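Local coordinates for protein putative esterase (PDB 7C4D) that probably hydrolyses carboxylic esters, as an esterase of the alpha/beta hydrolase fold from an uncultured marine bacterium, at residues D56-G61 with D67-E72; T101-T106 with S204-I209; I121-Y126 with I233-E238. One frame throughout, in Å; residues are numbered along the deposited sequence. Where two conformers were deposited one is given.

Interaction 1. Residues D56-G61 with D67-E72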
ATOM      1  N   ASP A  56      -8.006   5.302   1.115  1.00 45.05           N
ATOM      2  CA  ASP A  56      -6.865   5.974   1.736  1.00 42.59           C
ATOM      3  C   ASP A  56      -6.732   5.329   3.118  1.00 41.64           C
ATOM      4  O   ASP A  56      -7.710   5.234   3.843  1.00 43.67           O
ATOM      5  CB  ASP A  56      -7.074   7.491   1.855  1.00 42.21           C
ATOM      6  CG  ASP A  56      -7.001   8.295   0.557  1.00 44.51           C
ATOM      7  OD1 ASP A  56      -6.635   7.733  -0.469  1.00 50.41           O
ATOM      8  OD2 ASP A  56      -7.252   9.497   0.589  1.00 46.58           O
ATOM      9  N   GLN A  57      -5.577   4.746   3.430  1.00 41.57           N
ATOM     10  CA  GLN A  57      -5.436   4.107   4.738  1.00 46.48           C
ATOM     11  C   GLN A  57      -5.149   5.154   5.819  1.00 47.73           C
ATOM     12  O   GLN A  57      -4.800   6.291   5.478  1.00 42.22           O
ATOM     13  CB  GLN A  57      -4.364   3.030   4.659  1.00 49.17           C
ATOM     14  CG  GLN A  57      -4.812   1.862   3.784  1.00 51.63           C
ATOM     15  CD  GLN A  57      -3.727   0.837   3.732  1.00 56.84           C
ATOM     16  OE1 GLN A  57      -3.672  -0.081   4.555  1.00 63.47           O
ATOM     17  NE2 GLN A  57      -2.806   1.059   2.812  1.00 58.28           N
ATOM     18  N   ARG A  58      -5.282   4.755   7.106  1.00 46.46           N
ATOM     19  CA  ARG A  58      -5.019   5.675   8.219  1.00 46.02           C
ATOM     20  C   ARG A  58      -3.675   6.385   8.027  1.00 51.86           C
ATOM     21  O   ARG A  58      -2.720   5.790   7.513  1.00 49.43           O
ATOM     22  CB  ARG A  58      -5.143   4.945   9.558  1.00 52.28           C
ATOM     23  CG  ARG A  58      -4.007   3.989   9.900  1.00 52.98           C
ATOM     24  CD  ARG A  58      -4.021   3.635  11.377  1.00 47.42           C
ATOM     25  NE  ARG A  58      -5.333   3.122  11.701  1.00 52.06           N
ATOM     26  CZ  ARG A  58      -5.845   3.063  12.924  1.00 54.54           C
ATOM     27  NH1 ARG A  58      -5.123   3.480  13.946  1.00 58.49           N
ATOM     28  NH2 ARG A  58      -7.063   2.585  13.121  1.00 47.50           N
ATOM     29  N   ASN A  59      -3.667   7.698   8.337  1.00 48.55           N
ATOM     30  CA  ASN A  59      -2.517   8.594   8.295  1.00 48.26           C
ATOM     31  C   ASN A  59      -2.130   8.996   6.868  1.00 51.31           C
ATOM     32  O   ASN A  59      -1.091   9.627   6.662  1.00 48.46           O
ATOM     33  CB  ASN A  59      -1.317   8.088   9.107  1.00 50.55           C
ATOM     34  CG  ASN A  59      -1.577   8.072  10.603  1.00 59.12           C
ATOM     35  OD1 ASN A  59      -2.310   8.918  11.144  1.00 50.25           O
ATOM     36  ND2 ASN A  59      -1.001   7.093  11.281  1.00 52.46           N
ATOM     37  N   HIS A  60      -2.995   8.674   5.896  1.00 48.14           N
ATOM     38  CA  HIS A  60      -2.678   8.854   4.489  1.00 46.27           C
ATOM     39  C   HIS A  60      -3.827   9.558   3.775  1.00 39.00           C
ATOM     40  O   HIS A  60      -4.995   9.369   4.115  1.00 42.39           O
ATOM     41  CB  HIS A  60      -2.342   7.513   3.802  1.00 46.37           C
ATOM     42  CG  HIS A  60      -1.030   6.928   4.176  1.00 42.27           C
ATOM     43  ND1 HIS A  60      -0.859   6.172   5.328  1.00 43.53           N
ATOM     44  CD2 HIS A  60       0.164   6.964   3.549  1.00 45.74           C
ATOM     45  CE1 HIS A  60       0.406   5.785   5.394  1.00 45.19           C
ATOM     46  NE2 HIS A  60       1.063   6.285   4.324  1.00 46.71           N
ATOM     47  N   GLY A  61      -3.441  10.328   2.751  1.00 46.09           N
ATOM     48  CA  GLY A  61      -4.365  10.999   1.853  1.00 47.30           C
ATOM     49  C   GLY A  61      -5.345  11.869   2.640  1.00 52.46           C
ATOM     50  O   GLY A  61      -4.934  12.724   3.414  1.00 49.76           O
ATOM     51  N   ASP A  67      -2.082   7.544  16.105  1.00 68.98           N
ATOM     52  CA  ASP A  67      -0.704   7.320  16.530  1.00 64.52           C
ATOM     53  C   ASP A  67      -0.292   5.887  16.224  1.00 51.20           C
ATOM     54  O   ASP A  67       0.806   5.664  15.737  1.00 59.24           O
ATOM     55  CB  ASP A  67      -0.524   7.595  18.024  1.00 76.42           C
ATOM     56  CG  ASP A  67      -0.779   9.045  18.399  1.00 83.78           C
ATOM     57  OD1 ASP A  67      -0.096   9.930  17.834  1.00 90.79           O
ATOM     58  OD2 ASP A  67      -1.674   9.276  19.234  1.00 85.96           O
ATOM     59  N   ASP A  68      -1.184   4.947  16.549  1.00 46.11           N
ATOM     60  CA  ASP A  68      -1.026   3.539  16.218  1.00 55.95           C
ATOM     61  C   ASP A  68      -1.317   3.324  14.722  1.00 62.95           C
ATOM     62  O   ASP A  68      -2.379   3.706  14.211  1.00 53.25           O
ATOM     63  CB  ASP A  68      -1.995   2.685  17.040  1.00 56.93           C
ATOM     64  CG  ASP A  68      -1.829   1.207  16.772  1.00 63.27           C
ATOM     65  OD1 ASP A  68      -0.700   0.813  16.504  1.00 68.02           O
ATOM     66  OD2 ASP A  68      -2.835   0.475  16.817  1.00 76.58           O
ATOM     67  N   MET A  69      -0.355   2.693  14.047  1.00 52.95           N
ATOM     68  CA  MET A  69      -0.439   2.246  12.666  1.00 53.78           C
ATOM     69  C   MET A  69      -0.040   0.773  12.555  1.00 52.07           C
ATOM     70  O   MET A  69       0.605   0.385  11.587  1.00 54.82           O
ATOM     71  CB  MET A  69       0.610   3.002  11.849  1.00 48.45           C
ATOM     72  CG  MET A  69       0.095   4.181  11.159  1.00 46.23           C
ATOM     73  SD  MET A  69       1.457   4.839  10.221  1.00 57.92           S
ATOM     74  CE  MET A  69       1.232   3.977   8.665  1.00 56.69           C
ATOM     75  N   SER A  70      -0.382  -0.044  13.551  1.00 55.47           N
ATOM     76  CA  SER A  70      -0.087  -1.463  13.497  1.00 49.24           C
ATOM     77  C   SER A  70      -0.976  -2.108  12.419  1.00 55.93           C
ATOM     78  O   SER A  70      -1.996  -1.528  12.073  1.00 56.60           O
ATOM     79  CB  SER A  70      -0.344  -2.043  14.854  1.00 47.26           C
ATOM     80  OG  SER A  70      -1.729  -2.268  15.048  1.00 50.08           O
ATOM     81  N   TYR A  71      -0.629  -3.320  11.948  1.00 47.71           N
ATOM     82  CA  TYR A  71      -1.333  -3.994  10.877  1.00 48.61           C
ATOM     83  C   TYR A  71      -2.662  -4.467  11.424  1.00 53.04           C
ATOM     84  O   TYR A  71      -3.643  -4.625  10.692  1.00 54.72           O
ATOM     85  CB  TYR A  71      -0.493  -5.123  10.275  1.00 43.53           C
ATOM     86  CG  TYR A  71       0.590  -4.632   9.344  1.00 47.99           C
ATOM     87  CD1 TYR A  71       0.243  -3.911   8.203  1.00 46.51           C
ATOM     88  CD2 TYR A  71       1.934  -4.932   9.540  1.00 46.82           C
ATOM     89  CE1 TYR A  71       1.193  -3.386   7.353  1.00 39.71           C
ATOM     90  CE2 TYR A  71       2.903  -4.479   8.654  1.00 42.09           C
ATOM     91  CZ  TYR A  71       2.522  -3.692   7.563  1.00 49.44           C
ATOM     92  OH  TYR A  71       3.373  -3.187   6.618  1.00 42.44           O
ATOM     93  N   GLU A  72      -2.675  -4.657  12.741  1.00 50.30           N
ATOM     94  CA  GLU A  72      -3.894  -5.058  13.422  1.00 52.41           C
ATOM     95  C   GLU A  72      -4.937  -3.951  13.257  1.00 49.87           C
ATOM     96  O   GLU A  72      -6.092  -4.220  12.944  1.00 55.45           O
ATOM     97  CB  GLU A  72      -3.580  -5.340  14.892  1.00 63.12           C
ATOM     98  CG  GLU A  72      -4.793  -5.632  15.746  1.00 76.31           C
ATOM     99  CD  GLU A  72      -5.423  -6.986  15.483  1.00 87.56           C
ATOM    100  OE1 GLU A  72      -6.666  -7.039  15.415  1.00 87.79           O
ATOM    101  OE2 GLU A  72      -4.667  -7.982  15.357  1.00 92.52           O
TER
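Arg-58 and Met-69 have the nearest CA atoms of the two segments, 7.2 Å apart. Segment 56-61 folds into a type II beta turn from Gln-57 to His-60, closed by a weak His-60 N to Gln-57 O bond; Asn-59 takes the positive phi of its third position (75°), which asparagine tolerates well. Across from it, 67-72 runs into helix 71-84. Asp-68 OD1 accepts from Ser-70 N in an Asx turn, and Ser-70 is the N-cap.

Arginine suits its place because its long chain can serve two partners. The chain bends at chi3, and Arg-58 NH1 gives a 2.8 Å hydrogen bond to Asp-68 O, the acceptor lying 18° out of the guanidinium plane. Arg-58 NE forms a salt bridge with Asp-77. The flexible, apolar chain of Met-69 reaches across to the turn, meeting the His-60 side chain at about a right angle. Asn-59 ND2 points at Met-69 SD in a weak 3.5 Å bond, whereas Asn-59 OD1 accepts from Ala-66 N. The Met-69 methyl, CE, comes to the edge of the His-60 ring, 3.8 Å from CE1. That ring is held at both nitrogens: ND1 donates to Arg-58 O, which lies in the plane of the ring, at 2.9 Å and nearly straight (168°), and NE2 accepts from Tyr-33 N, which fixes its rotation.

The arrangement is a strand-to-helix connection of the alpha/beta hydrolase fold, carrying the chain from parallel strand 51-55 to helix 71-84.

Interaction 2. Residues T101-T106 with S204-I209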
ATOM      1  N   THR A 101      -1.407  -5.375   5.227  1.00 37.73           N
ATOM      2  CA  THR A 101      -2.744  -5.179   5.787  1.00 37.41           C
ATOM      3  C   THR A 101      -3.698  -6.200   5.187  1.00 43.15           C
ATOM      4  O   THR A 101      -4.498  -6.813   5.889  1.00 42.73           O
ATOM      5  CB  THR A 101      -3.217  -3.738   5.528  1.00 38.11           C
ATOM      6  OG1 THR A 101      -2.321  -2.826   6.153  1.00 45.85           O
ATOM      7  CG2 THR A 101      -4.622  -3.420   5.972  1.00 33.38           C
ATOM      8  N   ALA A 102      -3.582  -6.402   3.866  1.00 43.37           N
ATOM      9  CA  ALA A 102      -4.529  -7.266   3.180  1.00 43.46           C
ATOM     10  C   ALA A 102      -4.321  -8.715   3.626  1.00 40.54           C
ATOM     11  O   ALA A 102      -5.284  -9.415   3.886  1.00 46.47           O
ATOM     12  CB  ALA A 102      -4.385  -7.083   1.677  1.00 40.66           C
ATOM     13  N   MET A 103      -3.057  -9.142   3.739  1.00 38.67           N
ATOM     14  CA  MET A 103      -2.739 -10.480   4.215  1.00 43.51           C
ATOM     15  C   MET A 103      -3.221 -10.686   5.662  1.00 44.47           C
ATOM     16  O   MET A 103      -3.873 -11.702   5.923  1.00 44.35           O
ATOM     17  CB  MET A 103      -1.242 -10.749   4.085  1.00 36.00           C
ATOM     18  CG  MET A 103      -0.821 -11.034   2.679  1.00 37.62           C
ATOM     19  SD  MET A 103       0.878 -11.606   2.614  1.00 48.43           S
ATOM     20  CE  MET A 103       1.805 -10.070   2.735  1.00 40.62           C
ATOM     21  N   TRP A 104      -2.989  -9.688   6.552  1.00 46.72           N
ATOM     22  CA  TRP A 104      -3.498  -9.709   7.928  0.50 46.13           C
ATOM     23  C   TRP A 104      -5.009  -9.888   7.926  1.00 45.07           C
ATOM     24  O   TRP A 104      -5.511 -10.820   8.547  1.00 45.88           O
ATOM     25  CB  TRP A 104      -3.125  -8.431   8.697  0.50 46.62           C
ATOM     26  CG  TRP A 104      -1.884  -8.562   9.520  0.50 51.76           C
ATOM     27  CD1 TRP A 104      -0.596  -8.552   9.075  0.50 55.00           C
ATOM     28  CD2 TRP A 104      -1.819  -8.742  10.948  0.50 58.31           C
ATOM     29  NE1 TRP A 104       0.272  -8.702  10.123  0.50 59.74           N
ATOM     30  CE2 TRP A 104      -0.449  -8.820  11.286  0.50 61.64           C
ATOM     31  CE3 TRP A 104      -2.776  -8.821  11.967  0.50 55.69           C
ATOM     32  CZ2 TRP A 104      -0.020  -8.989  12.606  0.50 67.29           C
ATOM     33  CZ3 TRP A 104      -2.349  -8.990  13.268  0.50 61.26           C
ATOM     34  CH2 TRP A 104      -0.990  -9.076  13.582  0.50 64.40           C
ATOM     35  N   PHE A 105      -5.709  -8.993   7.199  1.00 42.84           N
ATOM     36  CA  PHE A 105      -7.160  -9.036   7.106  1.00 41.06           C
ATOM     37  C   PHE A 105      -7.689 -10.374   6.579  1.00 42.16           C
ATOM     38  O   PHE A 105      -8.709 -10.856   7.069  1.00 41.19           O
ATOM     39  CB  PHE A 105      -7.749  -7.821   6.376  1.00 41.83           C
ATOM     40  CG  PHE A 105      -9.228  -7.965   6.107  1.00 49.20           C
ATOM     41  CD1 PHE A 105     -10.172  -7.538   7.039  1.00 50.06           C
ATOM     42  CD2 PHE A 105      -9.684  -8.554   4.926  1.00 47.06           C
ATOM     43  CE1 PHE A 105     -11.530  -7.745   6.811  1.00 41.31           C
ATOM     44  CE2 PHE A 105     -11.044  -8.731   4.688  1.00 42.79           C
ATOM     45  CZ  PHE A 105     -11.959  -8.326   5.629  1.00 46.06           C
ATOM     46  N   THR A 106      -7.010 -10.941   5.568  1.00 41.16           N
ATOM     47  CA  THR A 106      -7.457 -12.140   4.866  1.00 39.47           C
ATOM     48  C   THR A 106      -7.332 -13.378   5.769  1.00 42.88           C
ATOM     49  O   THR A 106      -8.216 -14.229   5.774  1.00 42.08           O
ATOM     50  CB  THR A 106      -6.644 -12.326   3.564  1.00 41.81           C
ATOM     51  OG1 THR A 106      -6.967 -11.242   2.685  1.00 39.44           O
ATOM     52  CG2 THR A 106      -6.878 -13.653   2.866  1.00 35.13           C
ATOM     53  N   SER A 204       7.443  -5.415  10.195  1.00 45.61           N
ATOM     54  CA  SER A 204       7.338  -6.671  10.916  1.00 54.52           C
ATOM     55  C   SER A 204       6.625  -7.739  10.085  1.00 65.57           C
ATOM     56  O   SER A 204       5.807  -7.424   9.212  1.00 61.49           O
ATOM     57  CB  SER A 204       6.634  -6.464  12.224  1.00 50.54           C
ATOM     58  OG  SER A 204       5.246  -6.367  11.992  1.00 63.00           O
ATOM     59  N   GLY A 205       6.923  -9.004  10.419  1.00 59.14           N
ATOM     60  CA  GLY A 205       6.422 -10.181   9.735  1.00 60.28           C
ATOM     61  C   GLY A 205       5.066 -10.583  10.282  1.00 66.19           C
ATOM     62  O   GLY A 205       4.737 -10.216  11.405  1.00 67.86           O
ATOM     63  N   ILE A 206       4.286 -11.317   9.475  1.00 64.11           N
ATOM     64  CA  ILE A 206       2.972 -11.768   9.903  0.50 71.72           C
ATOM     65  C   ILE A 206       3.157 -12.953  10.847  1.00 71.66           C
ATOM     66  O   ILE A 206       3.791 -13.946  10.503  1.00 81.24           O
ATOM     67  CB  ILE A 206       2.047 -12.091   8.708  0.50 72.04           C
ATOM     68  CG1 ILE A 206       1.983 -10.935   7.707  0.50 82.24           C
ATOM     69  CG2 ILE A 206       0.658 -12.467   9.191  0.50 72.19           C
ATOM     70  CD1 ILE A 206       1.195 -11.243   6.456  0.50 83.85           C
ATOM     71  N   THR A 207       2.616 -12.817  12.054  1.00 75.17           N
ATOM     72  CA  THR A 207       2.661 -13.881  13.042  1.00 76.56           C
ATOM     73  C   THR A 207       1.305 -13.951  13.725  1.00 73.59           C
ATOM     74  O   THR A 207       0.557 -12.970  13.722  1.00 71.95           O
ATOM     75  CB  THR A 207       3.840 -13.738  14.025  1.00 86.22           C
ATOM     76  OG1 THR A 207       4.331 -12.395  14.036  1.00 85.55           O
ATOM     77  CG2 THR A 207       5.000 -14.675  13.744  1.00 79.00           C
ATOM     78  N   GLY A 208       1.013 -15.132  14.276  1.00 78.46           N
ATOM     79  CA  GLY A 208      -0.116 -15.352  15.160  1.00 78.05           C
ATOM     80  C   GLY A 208      -1.407 -15.604  14.391  1.00 81.37           C
ATOM     81  O   GLY A 208      -2.489 -15.229  14.843  1.00 91.29           O
ATOM     82  N   ILE A 209      -1.285 -16.247  13.229  1.00 76.53           N
ATOM     83  CA  ILE A 209      -2.427 -16.432  12.345  1.00 72.70           C
ATOM     84  C   ILE A 209      -2.670 -17.929  12.197  1.00 68.88           C
ATOM     85  O   ILE A 209      -1.718 -18.711  12.214  1.00 64.19           O
ATOM     86  CB  ILE A 209      -2.186 -15.770  10.966  1.00 70.30           C
ATOM     87  CG1 ILE A 209      -0.907 -16.308  10.307  1.00 63.95           C
ATOM     88  CG2 ILE A 209      -2.199 -14.247  11.090  1.00 66.25           C
ATOM     89  CD1 ILE A 209      -0.765 -16.012   8.829  1.00 73.21           C
TER
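Ala-102 O, in the helical turn that presents Met-103 and Trp-104 to Ile-206, is gripped twice: Thr-106 N reaches it at 2.9 Å as the ordinary helix bond, and Thr-106 OG1 at 2.8 Å from the other face of the carbonyl plane. A threonine in a helix can thus satisfy its buried hydroxyl without leaving the helix.

The contact itself is apolar and centres on Ile-206, whose branched chain serves two neighbours at once. With CG1 of Ile-206 beside the backbone N (chi1 -52°), the CG2 methyl stands anti to N and lies over one face of the Trp-104 indole in a CH-pi contact, 4.2 Å from the centroid of the five-membered ring and 25° off its normal. CG1 passes NE1 of Trp-104 at 3.7 Å, and CD1 continues to Met-103, crossing its chain at about a right angle. Trp-104 and Ile-206 each have two conformers, so these details describe one pairing; in it the buried Trp-104 NE1 has no hydrogen-bond partner.

Around this contact, Tyr-71 of helix 71-84 meets the Trp-104 ring, Ala-102 and Phe-105 face Ile-92 of strand 90-95, and Met-103 rests on Val-118 of strand 113-119, placing helix 97-108 between the central sheet and loop 204-209.

Interaction 3. Residues I121-Y126 with I233-E238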
ATOM      1  N   ILE A 121       5.615  -7.448  -1.901  1.00 43.04           N
ATOM      2  CA  ILE A 121       5.995  -7.533  -0.508  1.00 44.01           C
ATOM      3  C   ILE A 121       5.771  -8.967  -0.025  1.00 51.82           C
ATOM      4  O   ILE A 121       4.887  -9.673  -0.520  1.00 45.35           O
ATOM      5  CB  ILE A 121       5.213  -6.503   0.335  1.00 48.72           C
ATOM      6  CG1 ILE A 121       5.898  -6.282   1.688  1.00 47.43           C
ATOM      7  CG2 ILE A 121       3.760  -6.901   0.444  1.00 39.13           C
ATOM      8  CD1 ILE A 121       5.215  -5.333   2.632  1.00 53.45           C
ATOM      9  N   ALA A 122       6.584  -9.405   0.944  1.00 49.27           N
ATOM     10  CA  ALA A 122       6.481 -10.780   1.421  1.00 51.01           C
ATOM     11  C   ALA A 122       5.816 -10.774   2.794  1.00 49.72           C
ATOM     12  O   ALA A 122       5.788  -9.751   3.457  1.00 53.77           O
ATOM     13  CB  ALA A 122       7.849 -11.438   1.436  1.00 49.91           C
ATOM     14  N   PRO A 123       5.263 -11.888   3.302  1.00 48.84           N
ATOM     15  CA  PRO A 123       4.650 -11.851   4.615  1.00 51.36           C
ATOM     16  C   PRO A 123       5.627 -11.632   5.776  1.00 52.28           C
ATOM     17  O   PRO A 123       5.205 -11.228   6.856  1.00 54.59           O
ATOM     18  CB  PRO A 123       3.916 -13.193   4.748  1.00 50.84           C
ATOM     19  CG  PRO A 123       4.097 -13.917   3.437  1.00 54.15           C
ATOM     20  CD  PRO A 123       5.196 -13.213   2.678  1.00 50.41           C
ATOM     21  N   GLY A 124       6.922 -11.851   5.568  1.00 48.88           N
ATOM     22  CA  GLY A 124       7.848 -11.889   6.694  1.00 47.81           C
ATOM     23  C   GLY A 124       8.507 -10.543   7.035  1.00 60.61           C
ATOM     24  O   GLY A 124       8.369  -9.529   6.346  1.00 51.49           O
ATOM     25  N   LYS A 125       9.263 -10.552   8.132  1.00 59.75           N
ATOM     26  CA  LYS A 125       9.882  -9.356   8.682  1.00 56.09           C
ATOM     27  C   LYS A 125      11.096  -8.998   7.845  1.00 50.55           C
ATOM     28  O   LYS A 125      11.800  -9.886   7.381  1.00 59.24           O
ATOM     29  CB  LYS A 125      10.269  -9.581  10.155  1.00 65.85           C
ATOM     30  CG  LYS A 125      11.194  -8.528  10.752  1.00 64.47           C
ATOM     31  CD  LYS A 125      11.732  -8.884  12.110  1.00 73.07           C
ATOM     32  CE  LYS A 125      12.908  -8.001  12.479  1.00 85.32           C
ATOM     33  NZ  LYS A 125      13.330  -8.191  13.889  1.00 97.11           N
ATOM     34  N   TYR A 126      11.303  -7.687   7.648  1.00 50.40           N
ATOM     35  CA  TYR A 126      12.491  -7.132   7.028  1.00 52.82           C
ATOM     36  C   TYR A 126      13.384  -6.568   8.146  1.00 62.14           C
ATOM     37  O   TYR A 126      12.893  -5.864   9.021  1.00 58.63           O
ATOM     38  CB  TYR A 126      12.094  -6.030   6.039  1.00 50.14           C
ATOM     39  CG  TYR A 126      11.293  -6.499   4.850  1.00 62.26           C
ATOM     40  CD1 TYR A 126       9.923  -6.725   4.967  1.00 56.80           C
ATOM     41  CD2 TYR A 126      11.909  -6.750   3.622  1.00 54.72           C
ATOM     42  CE1 TYR A 126       9.182  -7.187   3.891  1.00 60.54           C
ATOM     43  CE2 TYR A 126      11.182  -7.214   2.538  1.00 55.10           C
ATOM     44  CZ  TYR A 126       9.818  -7.431   2.681  1.00 63.46           C
ATOM     45  OH  TYR A 126       9.076  -7.860   1.631  1.00 63.73           O
ATOM     46  N   ILE A 233       9.500 -17.639  -0.780  1.00 60.79           N
ATOM     47  CA  ILE A 233       8.564 -18.639  -1.279  1.00 65.77           C
ATOM     48  C   ILE A 233       8.133 -19.619  -0.183  1.00 68.02           C
ATOM     49  O   ILE A 233       6.937 -19.920  -0.089  1.00 70.23           O
ATOM     50  CB  ILE A 233       9.025 -19.308  -2.601  1.00 67.00           C
ATOM     51  CG1 ILE A 233       9.519 -18.257  -3.600  1.00 65.41           C
ATOM     52  CG2 ILE A 233       7.898 -20.146  -3.198  1.00 59.19           C
ATOM     53  CD1 ILE A 233      10.381 -18.793  -4.722  1.00 72.61           C
ATOM     54  N   PRO A 234       9.039 -20.148   0.682  1.00 63.38           N
ATOM     55  CA  PRO A 234       8.620 -21.079   1.736  1.00 60.41           C
ATOM     56  C   PRO A 234       7.527 -20.569   2.681  1.00 56.23           C
ATOM     57  O   PRO A 234       6.530 -21.252   2.908  1.00 57.99           O
ATOM     58  CB  PRO A 234       9.926 -21.411   2.494  1.00 64.20           C
ATOM     59  CG  PRO A 234      11.056 -21.068   1.540  1.00 57.48           C
ATOM     60  CD  PRO A 234      10.504 -19.954   0.667  1.00 62.90           C
ATOM     61  N   LEU A 235       7.701 -19.365   3.234  1.00 54.71           N
ATOM     62  CA  LEU A 235       6.691 -18.786   4.119  1.00 56.39           C
ATOM     63  C   LEU A 235       5.415 -18.383   3.364  1.00 54.51           C
ATOM     64  O   LEU A 235       4.326 -18.646   3.878  1.00 48.19           O
ATOM     65  CB  LEU A 235       7.295 -17.626   4.927  1.00 56.65           C
ATOM     66  CG  LEU A 235       6.332 -16.789   5.776  1.00 55.05           C
ATOM     67  CD1 LEU A 235       5.606 -17.622   6.824  1.00 58.22           C
ATOM     68  CD2 LEU A 235       7.084 -15.659   6.466  1.00 55.32           C
ATOM     69  N   ILE A 236       5.539 -17.774   2.158  1.00 45.07           N
ATOM     70  CA  ILE A 236       4.380 -17.504   1.301  1.00 44.16           C
ATOM     71  C   ILE A 236       3.521 -18.769   1.180  1.00 44.70           C
ATOM     72  O   ILE A 236       2.310 -18.722   1.425  1.00 45.74           O
ATOM     73  CB  ILE A 236       4.789 -16.940  -0.092  1.00 43.16           C
ATOM     74  CG1 ILE A 236       5.392 -15.534   0.019  1.00 47.99           C
ATOM     75  CG2 ILE A 236       3.604 -16.961  -1.053  1.00 41.43           C
ATOM     76  CD1 ILE A 236       6.083 -14.986  -1.273  1.00 39.60           C
ATOM     77  N   LYS A 237       4.161 -19.909   0.846  1.00 48.72           N
ATOM     78  CA  LYS A 237       3.475 -21.173   0.570  1.00 52.56           C
ATOM     79  C   LYS A 237       2.872 -21.808   1.826  1.00 55.92           C
ATOM     80  O   LYS A 237       1.829 -22.455   1.731  1.00 57.96           O
ATOM     81  CB  LYS A 237       4.373 -22.148  -0.203  1.00 58.37           C
ATOM     82  CG  LYS A 237       4.689 -21.746  -1.643  1.00 52.48           C
ATOM     83  CD  LYS A 237       3.450 -21.468  -2.468  1.00 63.22           C
ATOM     84  CE  LYS A 237       3.568 -21.949  -3.901  1.00 68.20           C
ATOM     85  NZ  LYS A 237       2.268 -22.450  -4.411  1.00 65.08           N
ATOM     86  N   GLU A 238       3.518 -21.602   2.984  1.00 52.52           N
ATOM     87  CA  GLU A 238       3.038 -22.043   4.284  1.00 49.34           C
ATOM     88  C   GLU A 238       1.725 -21.347   4.616  1.00 51.63           C
ATOM     89  O   GLU A 238       0.756 -21.994   5.025  1.00 53.60           O
ATOM     90  CB  GLU A 238       4.109 -21.678   5.309  1.00 58.35           C
ATOM     91  CG  GLU A 238       4.070 -22.480   6.595  1.00 75.00           C
ATOM     92  CD  GLU A 238       5.035 -21.897   7.616  1.00 80.43           C
ATOM     93  OE1 GLU A 238       6.232 -21.794   7.301  1.00 78.51           O
ATOM     94  OE2 GLU A 238       4.580 -21.486   8.698  1.00 81.67           O
TER
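Pro-123 and Gly-124 pack against Leu-235 and Ile-236 where the loop leaving strand 113-119 of the alpha/beta hydrolase fold meets helix 232-239. Pro-123 and Ile-236 have the nearest CA atoms of the two segments, 6.6 Å apart.

The contacts between side chains are all apolar. CB of Pro-123 points toward the helix, and its ring atom CD touches Ile-236 CG1 at 3.5 Å, the two side chains crossing at about a right angle. Ile-236 offers that carbon because CG1 stands beside the backbone N, anti to the carbonyl carbon (chi1 -68°). The next residue back in the helix adds a looser touch, Pro-123 CG to Leu-235 CG at 4.3 Å. Proline suits the spot, its compact, rigid ring offering an apolar surface to the helix.

A second kind of contact sets a side chain against backbone. Gly-124 has no side chain, which lets Leu-235 CD2 settle 3.9 Å from its CA.

Polar bonds act around the packing, with none across it. Gly-124 O accepts from Lys-100 NZ, and nearby Ile-121 touches Ser-96, the probable nucleophile, so the loop borders the likely active site. Tyr-126 folds back over its own segment and also bonds to Tyr-227 O; its OH accepts from Ala-122 N at 3.0 Å, with an N-H...O angle of 159°.

Interactions 1, 2 and 3 lie in one alpha/beta hydrolase domain. Interaction 1 closes first along the chain; the segments of 2 and 3 then alternate along it. The centres of interactions 1 and 2 are about 15 Å apart, and helices 71-84 and 97-108 join them, with Tyr-71 CD1 3.5 Å from Thr-101 OG1. Interactions 2 and 3, about 10 Å apart between centres, share a probable backbone hydrogen bond, Ile-206 N to Pro-123 O at 2.8 Å. Interactions 1 and 3 do not touch, and their centres are about 22 Å apart. Interaction 2 therefore bridges the other two, linking loops that follow parallel strands 51-55 and 113-119 through the helix after the probable nucleophile elbow.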